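Local coordinates for protein alkyl hydroperoxide reductase AhpD (Deinococcus radiodurans R1, PDB 6K40) that probably has peroxiredoxin activity, reducing alkyl hydroperoxides, as an antioxidant protein of the AhpD-like family, at residues A[83-88]-A[131-136]. Residues are numbered along the deposited sequence; the frame is centred on the assembly and turned at random.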
loop_
_atom_site.group_PDB
_atom_site.type_symbol
_atom_site.label_atom_id
_atom_site.label_comp_id
_atom_site.label_asym_id
_atom_site.label_seq_id
_atom_site.Cartn_x
_atom_site.Cartn_y
_atom_site.Cartn_z
ATOM N N ALA A 83 12.749 2.683 -1.849
ATOM C CA ALA A 83 11.795 3.054 -2.891
ATOM C C ALA A 83 10.365 2.746 -2.471
ATOM O O ALA A 83 9.459 3.566 -2.654
ATOM C CB ALA A 83 12.132 2.315 -4.182
ATOM N N VAL A 84 10.147 1.553 -1.919
ATOM C CA VAL A 84 8.808 1.126 -1.534
ATOM C C VAL A 84 8.274 1.994 -0.404
ATOM O O VAL A 84 7.115 2.428 -0.433
ATOM C CB VAL A 84 8.826 -0.367 -1.160
ATOM C CG1 VAL A 84 7.591 -0.740 -0.369
ATOM C CG2 VAL A 84 8.943 -1.226 -2.414
ATOM N N VAL A 85 9.112 2.287 0.598
ATOM C CA VAL A 85 8.658 3.128 1.706
ATOM C C VAL A 85 8.256 4.506 1.193
ATOM O O VAL A 85 7.168 5.017 1.505
ATOM C CB VAL A 85 9.745 3.228 2.790
ATOM C CG1 VAL A 85 9.415 4.349 3.771
ATOM C CG2 VAL A 85 9.886 1.903 3.520
ATOM N N VAL A 86 9.116 5.117 0.375
ATOM C CA VAL A 86 8.851 6.469 -0.107
ATOM C C VAL A 86 7.607 6.492 -0.986
ATOM O O VAL A 86 6.765 7.395 -0.873
ATOM C CB VAL A 86 10.082 7.018 -0.851
ATOM C CG1 VAL A 86 9.781 8.389 -1.445
ATOM C CG2 VAL A 86 11.274 7.090 0.092
ATOM N N SER A 87 7.468 5.505 -1.875
ATOM C CA SER A 87 6.326 5.486 -2.778
ATOM C C SER A 87 5.022 5.253 -2.029
ATOM O O SER A 87 3.986 5.808 -2.411
ATOM C CB SER A 87 6.548 4.409 -3.839
ATOM O OG SER A 87 7.736 4.678 -4.561
ATOM N N GLY A 88 5.049 4.451 -0.962
ATOM C CA GLY A 88 3.868 4.319 -0.129
ATOM C C GLY A 88 3.518 5.610 0.583
ATOM O O GLY A 88 2.342 5.967 0.696
ATOM N N ALA A 131 16.358 1.654 10.825
ATOM C CA ALA A 131 16.982 2.973 10.762
ATOM C C ALA A 131 16.805 3.595 9.384
ATOM O O ALA A 131 16.457 4.777 9.260
ATOM C CB ALA A 131 18.464 2.874 11.126
ATOM N N MET A 132 17.043 2.810 8.331
ATOM C CA MET A 132 16.912 3.334 6.976
ATOM C C MET A 132 15.476 3.743 6.680
ATOM O O MET A 132 15.239 4.770 6.035
ATOM C CB MET A 132 17.413 2.302 5.964
ATOM C CG MET A 132 18.924 2.113 5.996
ATOM S SD MET A 132 19.527 0.849 4.862
ATOM C CE MET A 132 19.411 1.720 3.299
ATOM N N CYS A 133 14.498 2.975 7.177
ATOM C CA CYS A 133 13.104 3.291 6.887
ATOM C C CYS A 133 12.638 4.512 7.666
ATOM O O CYS A 133 11.909 5.354 7.130
ATOM C CB CYS A 133 12.212 2.088 7.209
ATOM S SG CYS A 133 12.307 0.705 6.044
ATOM N N ALA A 134 13.075 4.646 8.920
ATOM C CA ALA A 134 12.754 5.844 9.688
ATOM C C ALA A 134 13.366 7.081 9.050
ATOM O O ALA A 134 12.714 8.129 8.953
ATOM C CB ALA A 134 13.233 5.691 11.132
ATOM N N TYR A 135 14.621 6.976 8.603
ATOM C CA TYR A 135 15.261 8.100 7.932
ATOM C C TYR A 135 14.539 8.455 6.637
ATOM O O TYR A 135 14.316 9.636 6.345
ATOM C CB TYR A 135 16.733 7.781 7.664
ATOM C CG TYR A 135 17.550 8.995 7.288
ATOM C CD1 TYR A 135 18.139 9.790 8.263
ATOM C CD2 TYR A 135 17.728 9.348 5.956
ATOM C CE1 TYR A 135 18.886 10.904 7.920
ATOM C CE2 TYR A 135 18.472 10.457 5.604
ATOM C CZ TYR A 135 19.048 11.231 6.588
ATOM O OH TYR A 135 19.785 12.336 6.237
ATOM N N ALA A 136 14.173 7.444 5.843
ATOM C CA ALA A 136 13.451 7.700 4.601
ATOM C C ALA A 136 12.122 8.389 4.872
ATOM O O ALA A 136 11.749 9.340 4.172
ATOM C CB ALA A 136 13.234 6.392 3.842
#
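Neither helix segment brings a flat group to the place where Val-85 and Val-86 meet Cys-133 and Ala-136; the touching atoms are methyls and one thiol sulfur. The contact joins two helices of the all-helical AhpD-like (carboxymuconolactone decarboxylase) fold, 76-90 and 127-141. They run in roughly the same direction, with segment axes crossing at -32° and 9.7 Å apart at their closest. Val-85 points toward the other helix and meets it with both branches. Its CG1 lies anti to the backbone N (chi1 167°) and comes within 4.3 Å of Ala-136 CB. This leaves CG2 beside the backbone N, 3.7 Å from the Cys-133 SG. Ala-136 also points across the interface, and Val-86 CG2 lies the same 4.3 Å from Ala-136 CB. One small methyl therefore meets a branch of each of two successive valines. All four residues are buried. Trp-120 and Leu-125 also pack on Cys-133, while helix 161-184 covers Val-86 through Asn-175 and Asn-178 and Ala-136 through Ile-171. Within helix 76-90, the Ala-83 carbonyl accepts two bonds from opposite faces of its plane: one from Ser-87 N, the other from Ser-87 OG, which lies 2.8 Å from Ala-83 O and 34° out of that plane.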